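Local coordinates for protein Adp-heptose LPS heptosyltransferase II (Escherichia coli, PDB 1PSW) that transfers the second heptose from ADP-L-glycero-D-manno-heptose to the heptosyl-Kdo2-lipid A module in building the lipopolysaccharide core, at residues Ala264-Asp269 with Val284-Pro289. Residues are numbered along the deposited sequence; the frame is centred on the assembly and turned at random.
Sequences AIVTND and VALYGP
Asp269 sets CG anti to its backbone N (chi1 176°), while Tyr287 turns CG anti to its carbonyl carbon (chi1 -73°), and these two torsions set the Asp269 methylene over one face of the phenol ring, while the carboxylate extends past its CE2 side, its plane turned 29° from the ring's. The methylene makes a CH-pi contact, Asp269 CB standing 4.1 Å from the centre of the Tyr287 ring, and Asp269 CG comes within 3.5 Å of Tyr287 CE2. A tyrosine suits this place because its flat face receives a C-H of the Asp269 methylene while its hydroxyl reaches a water, which accepts from Tyr287 OH and donates to Asp269 OD1; Asp269 OD2 is hydrogen-bonded to Ser290 OG, so both carboxylate oxygens have partners. An alanine in place of Tyr287 would probably leave the Asp269 methylene without its aromatic face and the bridging water without its hydroxyl donor.

Earlier along both strands, 264-268 and 284-287 run parallel, joined by three nearly straight backbone hydrogen bonds: Val284 N to Ile265 O, Thr267 N to Val284 O and Leu286 N to Thr267 O (2.8 Å). Beyond them the strands part, and a second water takes over, accepting from Asp269 N and donating to Leu286 O. Beta-branched Val266 favours the extended backbone, and its CG1 meets Leu286 CD1 at 4.2 Å. Thr267, on the other face with small Ala285, turns its hydroxyl to Asn268 O (2.9 Å from OG1), satisfying a buried polar group locally. Asn268, a buried side-chain amide that can both accept and donate, takes a hydrogen bond from Trp197 N on OD1 and gives one to Gly188 O from ND2.

The pair belongs to a beta-alpha-beta unit in the Rossmann-like sheet of one GT-B domain: helix 271-278 packs Met273 against Thr267, Ala285 and Tyr287, helix 332-347 covers Val284 and Leu286 on the other face, and strands 182-186 and 302-306 flank the two.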
ATOM      1  N   ALA A 264       1.245   4.195  16.519  1.00 16.56           N
ATOM      2  CA  ALA A 264       1.766   2.944  15.983  1.00 14.94           C
ATOM      3  C   ALA A 264       0.648   2.210  15.267  1.00 15.54           C
ATOM      4  O   ALA A 264      -0.531   2.507  15.466  1.00 14.81           O
ATOM      5  CB  ALA A 264       2.333   2.065  17.095  1.00 14.15           C
ATOM      6  N   ILE A 265       1.035   1.244  14.441  1.00 16.15           N
ATOM      7  CA  ILE A 265       0.092   0.454  13.659  1.00 16.36           C
ATOM      8  C   ILE A 265       0.400  -1.027  13.820  1.00 16.21           C
ATOM      9  O   ILE A 265       1.561  -1.412  13.920  1.00 16.54           O
ATOM     10  CB  ILE A 265       0.206   0.793  12.148  1.00 17.01           C
ATOM     11  CG1 ILE A 265      -0.071   2.289  11.922  1.00 18.91           C
ATOM     12  CG2 ILE A 265      -0.749  -0.070  11.345  1.00 17.15           C
ATOM     13  CD1 ILE A 265      -1.476   2.738  12.288  1.00 17.66           C
ATOM     14  N   VAL A 266      -0.642  -1.851  13.879  1.00 15.62           N
ATOM     15  CA  VAL A 266      -0.484  -3.301  13.965  1.00 16.10           C
ATOM     16  C   VAL A 266      -1.262  -3.788  12.753  1.00 15.78           C
ATOM     17  O   VAL A 266      -2.420  -3.400  12.563  1.00 16.16           O
ATOM     18  CB  VAL A 266      -1.119  -3.886  15.242  1.00 18.57           C
ATOM     19  CG1 VAL A 266      -0.928  -5.395  15.279  1.00 17.61           C
ATOM     20  CG2 VAL A 266      -0.497  -3.251  16.470  1.00 18.62           C
ATOM     21  N   THR A 267      -0.642  -4.627  11.929  1.00 13.47           N
ATOM     22  CA  THR A 267      -1.309  -5.093  10.722  1.00 15.41           C
ATOM     23  C   THR A 267      -0.798  -6.446  10.235  1.00 15.08           C
ATOM     24  O   THR A 267       0.266  -6.909  10.642  1.00 14.84           O
ATOM     25  CB  THR A 267      -1.083  -4.089   9.573  1.00 18.27           C
ATOM     26  OG1 THR A 267      -1.725  -4.560   8.382  1.00 22.44           O
ATOM     27  CG2 THR A 267       0.403  -3.942   9.298  1.00 18.55           C
ATOM     28  N   ASN A 268      -1.584  -7.064   9.363  1.00 14.08           N
ATOM     29  CA  ASN A 268      -1.218  -8.324   8.741  1.00 16.36           C
ATOM     30  C   ASN A 268      -0.487  -7.925   7.455  1.00 16.92           C
ATOM     31  O   ASN A 268      -0.329  -6.739   7.161  1.00 17.75           O
ATOM     32  CB  ASN A 268      -2.470  -9.118   8.345  1.00 15.53           C
ATOM     33  CG  ASN A 268      -3.431  -9.319   9.491  1.00 16.38           C
ATOM     34  OD1 ASN A 268      -3.056  -9.783  10.566  1.00 18.96           O
ATOM     35  ND2 ASN A 268      -4.697  -8.981   9.255  1.00 16.87           N
ATOM     36  N   ASP A 269      -0.069  -8.919   6.681  1.00 18.21           N
ATOM     37  CA  ASP A 269       0.594  -8.677   5.401  1.00 20.89           C
ATOM     38  C   ASP A 269      -0.522  -8.231   4.457  1.00 21.38           C
ATOM     39  O   ASP A 269      -1.231  -9.061   3.886  1.00 23.46           O
ATOM     40  CB  ASP A 269       1.240  -9.979   4.915  1.00 22.37           C
ATOM     41  CG  ASP A 269       1.884  -9.861   3.541  1.00 24.24           C
ATOM     42  OD1 ASP A 269       2.105  -8.726   3.069  1.00 24.77           O
ATOM     43  OD2 ASP A 269       2.178 -10.921   2.938  1.00 27.05           O
ATOM     44  N   VAL A 284       4.020  -2.894  13.491  1.00 15.98           N
ATOM     45  CA  VAL A 284       4.318  -4.290  13.776  1.00 15.71           C
ATOM     46  C   VAL A 284       3.511  -5.065  12.738  1.00 14.85           C
ATOM     47  O   VAL A 284       2.282  -4.979  12.714  1.00 16.01           O
ATOM     48  CB  VAL A 284       3.859  -4.696  15.197  1.00 15.69           C
ATOM     49  CG1 VAL A 284       4.135  -6.178  15.429  1.00 15.25           C
ATOM     50  CG2 VAL A 284       4.585  -3.865  16.237  1.00 18.58           C
ATOM     51  N   ALA A 285       4.209  -5.805  11.882  1.00 14.18           N
ATOM     52  CA  ALA A 285       3.588  -6.585  10.823  1.00 14.34           C
ATOM     53  C   ALA A 285       3.608  -8.075  11.162  1.00 16.00           C
ATOM     54  O   ALA A 285       4.664  -8.668  11.363  1.00 15.89           O
ATOM     55  CB  ALA A 285       4.310  -6.325   9.508  1.00 13.68           C
ATOM     56  N   LEU A 286       2.418  -8.666  11.225  1.00 15.83           N
ATOM     57  CA  LEU A 286       2.257 -10.072  11.574  1.00 15.44           C
ATOM     58  C   LEU A 286       2.139 -11.000  10.374  1.00 15.92           C
ATOM     59  O   LEU A 286       1.209 -10.883   9.567  1.00 16.91           O
ATOM     60  CB  LEU A 286       1.031 -10.222  12.472  1.00 14.37           C
ATOM     61  CG  LEU A 286       0.978  -9.189  13.604  1.00 15.17           C
ATOM     62  CD1 LEU A 286      -0.259  -9.444  14.457  1.00 15.63           C
ATOM     63  CD2 LEU A 286       2.247  -9.272  14.468  1.00 13.46           C
ATOM     64  N   TYR A 287       3.077 -11.936  10.273  1.00 15.18           N
ATOM     65  CA  TYR A 287       3.100 -12.896   9.172  1.00 17.20           C
ATOM     66  C   TYR A 287       2.857 -14.331   9.616  1.00 18.48           C
ATOM     67  O   TYR A 287       3.255 -14.738  10.706  1.00 18.24           O
ATOM     68  CB  TYR A 287       4.445 -12.846   8.452  1.00 18.33           C
ATOM     69  CG  TYR A 287       4.650 -11.627   7.591  1.00 18.87           C
ATOM     70  CD1 TYR A 287       4.920 -10.378   8.157  1.00 18.96           C
ATOM     71  CD2 TYR A 287       4.585 -11.723   6.202  1.00 17.35           C
ATOM     72  CE1 TYR A 287       5.123  -9.257   7.353  1.00 19.09           C
ATOM     73  CE2 TYR A 287       4.787 -10.611   5.393  1.00 18.79           C
ATOM     74  CZ  TYR A 287       5.057  -9.385   5.970  1.00 18.48           C
ATOM     75  OH  TYR A 287       5.279  -8.285   5.168  1.00 19.15           O
ATOM     76  N   GLY A 288       2.208 -15.085   8.740  1.00 19.10           N
ATOM     77  CA  GLY A 288       1.920 -16.477   9.010  1.00 19.50           C
ATOM     78  C   GLY A 288       2.362 -17.331   7.832  1.00 21.32           C
ATOM     79  O   GLY A 288       3.558 -17.583   7.674  1.00 21.80           O
ATOM     80  N   PRO A 289       1.435 -17.779   6.971  1.00 21.45           N
ATOM     81  CA  PRO A 289       1.826 -18.609   5.829  1.00 25.18           C
ATOM     82  C   PRO A 289       2.675 -17.887   4.778  1.00 27.12           C
ATOM     83  O   PRO A 289       3.446 -18.526   4.063  1.00 30.59           O
ATOM     84  CB  PRO A 289       0.485 -19.082   5.283  1.00 23.26           C
ATOM     85  CG  PRO A 289      -0.401 -17.906   5.546  1.00 23.05           C
ATOM     86  CD  PRO A 289      -0.017 -17.532   6.966  1.00 22.44           C
TER
HETATM   87  O   HOH W   1      -0.174 -11.806   7.477  1.00 18.79           O
HETATM   88  O   HOH W   2       4.996  -8.761   2.476  1.00 27.70           O